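Local coordinates for glutaredoxin (Methanosarcina acetivorans, PDB 5CAX), which is a glutaredoxin-like methanoredoxin that reduces protein disulfides with coenzyme M as electron donor, at residues K6-K10 with K21-Y25. Residues are numbered along the deposited sequence; the frame is centred on the assembly and turned at random.
Sequences KDTDK and KIVMY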
ATOM      1  N   LYS A   6      -4.977  -7.294  -6.744  1.00109.53           N
ATOM      2  CA  LYS A   6      -4.632  -8.580  -7.330  1.00106.76           C
ATOM      3  C   LYS A   6      -4.458  -8.338  -8.816  1.00100.17           C
ATOM      4  O   LYS A   6      -5.382  -8.509  -9.593  1.00 99.23           O
ATOM      5  CB  LYS A   6      -5.726  -9.601  -7.048  1.00105.53           C
ATOM      6  CG  LYS A   6      -5.477 -10.999  -7.564  1.00103.45           C
ATOM      7  CD  LYS A   6      -4.977 -11.855  -6.411  1.00103.68           C
ATOM      8  CE  LYS A   6      -3.548 -11.491  -6.037  1.00103.94           C
ATOM      9  NZ  LYS A   6      -3.370 -10.417  -5.000  1.00104.28           N
ATOM     10  N   ASP A   7      -3.258  -7.956  -9.217  1.00 65.16           N
ATOM     11  CA  ASP A   7      -2.060  -8.297  -8.505  1.00 62.83           C
ATOM     12  C   ASP A   7      -1.693  -7.348  -7.364  1.00 62.50           C
ATOM     13  O   ASP A   7      -2.265  -6.278  -7.166  1.00 52.76           O
ATOM     14  CB  ASP A   7      -0.896  -8.369  -9.511  1.00 58.04           C
ATOM     15  CG  ASP A   7      -0.522  -9.795  -9.875  1.00 56.40           C
ATOM     16  OD1 ASP A   7      -1.046 -10.350 -10.863  1.00 54.30           O
ATOM     17  OD2 ASP A   7       0.305 -10.379  -9.159  1.00 56.15           O
ATOM     18  N   THR A   8      -0.816  -7.868  -6.528  1.00 62.52           N
ATOM     19  CA  THR A   8      -0.113  -7.061  -5.567  1.00 57.65           C
ATOM     20  C   THR A   8       1.106  -6.444  -6.285  1.00 52.92           C
ATOM     21  O   THR A   8       2.106  -6.157  -5.645  1.00 49.53           O
ATOM     22  CB  THR A   8       0.254  -7.879  -4.284  1.00 64.76           C
ATOM     23  OG1 THR A   8       0.831  -9.141  -4.635  1.00 50.98           O
ATOM     24  CG2 THR A   8      -0.998  -8.176  -3.502  1.00 69.95           C
ATOM     25  N   ASP A   9       1.048  -6.291  -7.618  1.00 60.04           N
ATOM     26  CA  ASP A   9       2.112  -5.530  -8.308  1.00 58.23           C
ATOM     27  C   ASP A   9       1.797  -4.104  -8.829  1.00 57.78           C
ATOM     28  O   ASP A   9       0.679  -3.814  -9.239  1.00 59.68           O
ATOM     29  CB  ASP A   9       2.607  -6.298  -9.542  1.00 57.88           C
ATOM     30  CG  ASP A   9       3.266  -7.614  -9.214  1.00 59.30           C
ATOM     31  OD1 ASP A   9       2.541  -8.607  -8.957  1.00 63.31           O
ATOM     32  OD2 ASP A   9       4.521  -7.640  -9.182  1.00 57.38           O
ATOM     33  N   LYS A  10       2.817  -3.250  -8.905  1.00 60.76           N
ATOM     34  CA  LYS A  10       2.779  -2.052  -9.764  1.00 63.42           C
ATOM     35  C   LYS A  10       4.109  -1.354  -9.851  1.00 62.39           C
ATOM     36  O   LYS A  10       4.907  -1.712 -10.688  1.00 62.28           O
ATOM     37  CB  LYS A  10       1.736  -0.995  -9.351  1.00 68.19           C
ATOM     38  CG  LYS A  10       1.625   0.183 -10.401  1.00 88.36           C
ATOM     39  CD  LYS A  10       0.600   1.276 -10.062  1.00 88.87           C
ATOM     40  CE  LYS A  10       0.924   2.616 -10.738  1.00 87.24           C
ATOM     41  NZ  LYS A  10       0.777   2.636 -12.222  1.00 85.11           N
ATOM     42  N   LYS A  21       6.396  -8.792   3.143  1.00 49.66           N
ATOM     43  CA  LYS A  21       5.656  -8.356   1.969  1.00 49.37           C
ATOM     44  C   LYS A  21       4.799  -7.121   2.298  1.00 48.01           C
ATOM     45  O   LYS A  21       3.891  -7.157   3.142  1.00 47.74           O
ATOM     46  CB  LYS A  21       4.797  -9.512   1.437  1.00 49.71           C
ATOM     47  CG  LYS A  21       4.232  -9.315   0.055  1.00 49.55           C
ATOM     48  CD  LYS A  21       3.625 -10.610  -0.422  1.00 50.35           C
ATOM     49  CE  LYS A  21       2.937 -10.445  -1.737  1.00 50.42           C
ATOM     50  NZ  LYS A  21       2.332 -11.701  -2.155  1.00 51.55           N
ATOM     51  N   ILE A  22       5.151  -6.008   1.677  1.00 51.79           N
ATOM     52  CA  ILE A  22       4.491  -4.756   1.961  1.00 52.03           C
ATOM     53  C   ILE A  22       3.969  -4.223   0.638  1.00 53.85           C
ATOM     54  O   ILE A  22       4.755  -3.941  -0.267  1.00 55.67           O
ATOM     55  CB  ILE A  22       5.419  -3.717   2.596  1.00 50.92           C
ATOM     56  CG1 ILE A  22       6.340  -4.363   3.633  1.00 51.22           C
ATOM     57  CG2 ILE A  22       4.593  -2.563   3.138  1.00 50.47           C
ATOM     58  CD1 ILE A  22       7.410  -3.455   4.168  1.00 51.62           C
ATOM     59  N   VAL A  23       2.648  -4.100   0.528  1.00 55.08           N
ATOM     60  CA  VAL A  23       2.027  -3.575  -0.675  1.00 55.95           C
ATOM     61  C   VAL A  23       1.048  -2.458  -0.328  1.00 56.17           C
ATOM     62  O   VAL A  23       0.083  -2.675   0.403  1.00 57.54           O
ATOM     63  CB  VAL A  23       1.307  -4.705  -1.469  1.00 53.36           C
ATOM     64  CG1 VAL A  23       0.787  -4.174  -2.784  1.00 53.83           C
ATOM     65  CG2 VAL A  23       2.246  -5.885  -1.674  1.00 53.96           C
ATOM     66  N   MET A  24       1.294  -1.257  -0.841  1.00 58.28           N
ATOM     67  CA  MET A  24       0.374  -0.152  -0.595  1.00 54.17           C
ATOM     68  C   MET A  24      -0.515   0.171  -1.789  1.00 57.61           C
ATOM     69  O   MET A  24      -0.030   0.384  -2.902  1.00 55.56           O
ATOM     70  CB  MET A  24       1.141   1.102  -0.189  1.00 56.69           C
ATOM     71  CG  MET A  24       0.251   2.250   0.316  1.00 56.45           C
ATOM     72  SD  MET A  24       0.994   3.861  -0.027  1.00 59.77           S
ATOM     73  CE  MET A  24       0.662   4.051  -1.790  1.00 56.90           C
ATOM     74  N   TYR A  25      -1.823   0.209  -1.546  1.00 56.47           N
ATOM     75  CA  TYR A  25      -2.764   0.636  -2.560  1.00 57.31           C
ATOM     76  C   TYR A  25      -3.159   2.062  -2.282  1.00 59.41           C
ATOM     77  O   TYR A  25      -3.573   2.391  -1.169  1.00 60.18           O
ATOM     78  CB  TYR A  25      -3.984  -0.284  -2.597  1.00 58.13           C
ATOM     79  CG  TYR A  25      -3.649  -1.713  -2.992  1.00 59.87           C
ATOM     80  CD1 TYR A  25      -3.902  -2.178  -4.280  1.00 61.27           C
ATOM     81  CD2 TYR A  25      -3.077  -2.594  -2.079  1.00 61.00           C
ATOM     82  CE1 TYR A  25      -3.597  -3.487  -4.650  1.00 62.34           C
ATOM     83  CE2 TYR A  25      -2.764  -3.910  -2.436  1.00 61.38           C
ATOM     84  CZ  TYR A  25      -3.023  -4.348  -3.720  1.00 62.66           C
ATOM     85  OH  TYR A  25      -2.708  -5.646  -4.072  1.00 63.82           O
TER
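The first strand of the glutaredoxin sheet, 22-26, is crossed on one face by the N-terminal loop. Thr-8 of the loop carries the contact, lying over Lys-21, Val-23 and Tyr-25. These three side chains stand on the same face of segment 21-25. The alpha carbons of Thr-8 and Val-23 are 6.4 Å apart, and no backbone hydrogen bond joins the two segments.

The polar link comes from Tyr-25. Its OH donates a hydrogen bond to Asp-7 O, with the two atoms 3.2 Å apart. The hydroxyl approaches from above the carbonyl plane, 35° out of it, so the bond does not follow a lone pair. Thr-8 CG2 meets the same hydroxyl near the plane of the ring, at its edge.

With Val-23 CG1 anti to the backbone N (chi1 -174°) and CG2 beside it, both methyls reach Thr-8. CG2 lies 3.8 Å from Thr-8 CB, and CG1 lies 3.7 Å from Thr-8 O. Lys-21 runs out extended and crosses Thr-8 at about a right angle. Its CE passes 3.8 Å from Thr-8 OG1, while its NZ forms a salt bridge with Asp-83.

Gln-66 of helix 57-70 touches Lys-6, Thr-8 and Tyr-25, and Tyr-25 also packs on Val-67 and Ile-80. The loop therefore lies beside this helix as well as over the strand. Asp-7 is exposed and its side chain points away from the strand. The arrangement is an N-terminal extension packed over the first strand, one of the two inner strands of a thioredoxin-fold sheet with order 2-1-3-4.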